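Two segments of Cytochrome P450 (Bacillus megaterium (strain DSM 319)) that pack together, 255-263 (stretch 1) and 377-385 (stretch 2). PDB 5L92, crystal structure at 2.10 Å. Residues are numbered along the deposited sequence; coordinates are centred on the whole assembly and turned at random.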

# COMPACT_ATOMS: atom_id res chain seq x y z
N ILE A 255 8.26 -12.57 -3.04
CA ILE A 255 8.69 -13.59 -3.96
C ILE A 255 9.86 -13.08 -4.79
O ILE A 255 10.83 -13.80 -5.03
CB ILE A 255 7.52 -14.03 -4.86
CG1 ILE A 255 6.42 -14.72 -4.02
CG2 ILE A 255 7.98 -14.96 -5.97
CD1 ILE A 255 6.82 -15.97 -3.44
N TYR A 256 9.78 -11.82 -5.22
CA TYR A 256 10.89 -11.23 -5.97
C TYR A 256 12.17 -11.25 -5.15
O TYR A 256 13.23 -11.61 -5.66
CB TYR A 256 10.56 -9.81 -6.43
CG TYR A 256 11.63 -9.28 -7.35
CD1 TYR A 256 12.74 -8.61 -6.85
CD2 TYR A 256 11.55 -9.50 -8.72
CE1 TYR A 256 13.73 -8.15 -7.69
CE2 TYR A 256 12.52 -9.07 -9.55
CZ TYR A 256 13.62 -8.39 -9.03
OH TYR A 256 14.60 -7.96 -9.87
N CYS A 257 12.09 -10.89 -3.87
CA CYS A 257 13.30 -10.84 -3.05
C CYS A 257 13.88 -12.23 -2.84
O CYS A 257 15.11 -12.40 -2.85
CB CYS A 257 13.02 -10.19 -1.70
SG CYS A 257 12.79 -8.37 -1.71
N LEU A 258 13.02 -13.26 -2.66
CA LEU A 258 13.49 -14.61 -2.39
C LEU A 258 14.10 -15.25 -3.63
O LEU A 258 15.02 -16.07 -3.51
CB LEU A 258 12.35 -15.48 -1.82
CG LEU A 258 11.82 -15.02 -0.47
CD1 LEU A 258 10.58 -15.80 -0.11
CD2 LEU A 258 12.81 -15.08 0.68
N MET A 259 13.61 -14.88 -4.81
CA MET A 259 14.19 -15.33 -6.06
C MET A 259 15.49 -14.60 -6.37
O MET A 259 16.41 -15.19 -6.95
CB MET A 259 13.20 -15.14 -7.19
CG MET A 259 11.91 -16.01 -7.05
SD MET A 259 12.16 -17.79 -7.12
CE MET A 259 12.29 -18.15 -5.38
N GLU A 260 15.57 -13.31 -6.03
CA GLU A 260 16.81 -12.57 -6.21
C GLU A 260 17.93 -13.18 -5.37
O GLU A 260 19.05 -13.32 -5.85
CB GLU A 260 16.60 -11.10 -5.83
CG GLU A 260 17.70 -10.19 -6.27
CD GLU A 260 17.27 -8.71 -6.21
OE1 GLU A 260 16.52 -8.31 -5.27
OE2 GLU A 260 17.64 -7.97 -7.14
N ASP A 261 17.65 -13.52 -4.11
CA ASP A 261 18.66 -14.07 -3.18
C ASP A 261 18.27 -15.48 -2.74
O ASP A 261 17.61 -15.68 -1.70
CB ASP A 261 18.88 -13.20 -1.94
CG ASP A 261 19.86 -13.84 -0.97
OD1 ASP A 261 20.62 -14.73 -1.41
OD2 ASP A 261 19.90 -13.43 0.21
N LYS A 262 18.73 -16.46 -3.50
CA LYS A 262 18.38 -17.84 -3.21
C LYS A 262 18.92 -18.32 -1.87
O LYS A 262 18.33 -19.23 -1.28
CB LYS A 262 18.86 -18.75 -4.34
CG LYS A 262 18.17 -18.44 -5.65
CD LYS A 262 16.68 -18.61 -5.51
CE LYS A 262 16.06 -19.01 -6.85
NZ LYS A 262 16.56 -18.10 -7.95
N ALA A 263 19.99 -17.72 -1.35
CA ALA A 263 20.43 -18.13 -0.01
C ALA A 263 19.36 -17.80 1.04
O ALA A 263 19.16 -18.58 1.97
CB ALA A 263 21.76 -17.50 0.38
N ASP A 377 11.33 -20.96 -9.45
CA ASP A 377 12.30 -20.03 -9.98
C ASP A 377 11.68 -19.22 -11.09
O ASP A 377 10.59 -19.47 -11.52
CB ASP A 377 13.55 -20.77 -10.44
CG ASP A 377 14.83 -19.91 -10.39
OD1 ASP A 377 14.80 -18.76 -10.02
OD2 ASP A 377 15.86 -20.41 -10.73
N TRP A 378 12.40 -18.21 -11.54
CA TRP A 378 11.94 -17.39 -12.60
C TRP A 378 11.59 -18.25 -13.79
O TRP A 378 12.28 -19.16 -14.10
CB TRP A 378 12.99 -16.39 -13.06
CG TRP A 378 13.84 -15.77 -12.06
CD1 TRP A 378 15.08 -16.12 -11.77
CD2 TRP A 378 13.54 -14.65 -11.25
NE1 TRP A 378 15.58 -15.32 -10.82
CE2 TRP A 378 14.65 -14.40 -10.49
CE3 TRP A 378 12.44 -13.84 -11.10
CZ2 TRP A 378 14.69 -13.38 -9.58
CZ3 TRP A 378 12.48 -12.86 -10.22
CH2 TRP A 378 13.59 -12.62 -9.47
N SER A 379 10.51 -17.94 -14.46
CA SER A 379 10.16 -18.65 -15.65
C SER A 379 10.97 -18.09 -16.79
O SER A 379 11.42 -17.00 -16.73
CB SER A 379 8.67 -18.55 -15.88
OG SER A 379 8.32 -17.98 -17.10
N PRO A 380 11.08 -18.93 -17.89
CA PRO A 380 11.81 -18.37 -19.02
C PRO A 380 11.16 -17.13 -19.62
O PRO A 380 11.80 -16.44 -20.33
CB PRO A 380 11.85 -19.48 -20.04
CG PRO A 380 11.64 -20.72 -19.29
CD PRO A 380 10.68 -20.35 -18.26
N SER A 381 9.91 -16.88 -19.30
CA SER A 381 9.22 -15.73 -19.81
C SER A 381 9.23 -14.51 -18.91
O SER A 381 8.64 -13.52 -19.24
CB SER A 381 7.77 -16.08 -20.11
OG SER A 381 7.66 -16.75 -21.31
N PHE A 382 9.90 -14.58 -17.78
CA PHE A 382 9.94 -13.48 -16.88
C PHE A 382 10.55 -12.24 -17.46
O PHE A 382 11.54 -12.28 -18.10
CB PHE A 382 10.67 -13.83 -15.59
CG PHE A 382 10.90 -12.66 -14.69
CD1 PHE A 382 11.95 -11.85 -14.92
CD2 PHE A 382 10.05 -12.36 -13.68
CE1 PHE A 382 12.18 -10.76 -14.16
CE2 PHE A 382 10.25 -11.25 -12.92
CZ PHE A 382 11.33 -10.46 -13.15
N GLU A 383 9.91 -11.13 -17.17
CA GLU A 383 10.37 -9.81 -17.54
C GLU A 383 10.03 -8.87 -16.40
O GLU A 383 8.99 -8.97 -15.87
CB GLU A 383 9.68 -9.29 -18.79
CG GLU A 383 10.30 -9.63 -20.12
CD GLU A 383 9.33 -9.46 -21.26
OE1 GLU A 383 8.79 -8.37 -21.43
OE2 GLU A 383 9.06 -10.42 -22.00
N LEU A 384 10.93 -7.97 -16.07
CA LEU A 384 10.74 -6.98 -15.01
C LEU A 384 9.82 -5.87 -15.53
O LEU A 384 10.17 -5.15 -16.48
CB LEU A 384 12.10 -6.42 -14.57
CG LEU A 384 12.06 -5.47 -13.39
CD1 LEU A 384 11.81 -6.22 -12.11
CD2 LEU A 384 13.33 -4.63 -13.31
N LYS A 385 8.65 -5.73 -14.93
CA LYS A 385 7.67 -4.72 -15.36
C LYS A 385 7.15 -3.94 -14.16
O LYS A 385 6.06 -4.22 -13.65
CB LYS A 385 6.51 -5.37 -16.13
CG LYS A 385 6.97 -6.23 -17.29
CD LYS A 385 5.79 -6.61 -18.14
CE LYS A 385 6.16 -7.61 -19.20
NZ LYS A 385 4.93 -8.26 -19.73

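Stretch 1 is the last part of a helix, residues 255-260, followed by Asp 261 and the start of a second helix at Lys 262. Stretch 2 opens with a short strand, Asp 377 and Trp 378, and continues as loop with a type I turn from Ser 379 to Phe 382. The backbones come closest at Met 259 and Asp 377, whose CA atoms lie 6.4 Å apart. No backbone hydrogen bond joins the stretches, so side chains carry the contact, which buries 345 Å² in all.

The polar link is a salt bridge. Lys 262 NZ donates a hydrogen bond to Asp 377 OD1 at 2.8 Å, pairing opposite charges. Lys 262 NZ also donates to Met 259 O at 3.1 Å. This ties the lysine back to the end of the preceding helix. Asp 377 OD1 also accepts a weak bond from Trp 378 N at 2.9 Å.

Trp 378 has the largest covered area, and its main contacts are aromatic and apolar. Met 259 CB lies over one face of the indole, 3.3 Å from Trp 378 CZ2, in a CH-pi contact with the six-membered ring. The CA-to-CB bond of Met 259 points toward stretch 2, and Met 259 SD lies 3.6 Å from Asp 377 CA. Trp 378 also points an edge at the face of Tyr 256 in an offset edge-to-face pair. Their planes meet at 64°, and Trp 378 CH2 is 3.7 Å from Tyr 256 CE2.

The remaining apolar contacts gather at Tyr 256. Phe 382 CZ sits at the edge of the tyrosine ring, 4.0 Å from Tyr 256 CE2. Leu 384 CD1 lies 3.9 Å from the same Tyr 256 CE2. One tyrosine thus meets three side chains of stretch 2 by van der Waals packing.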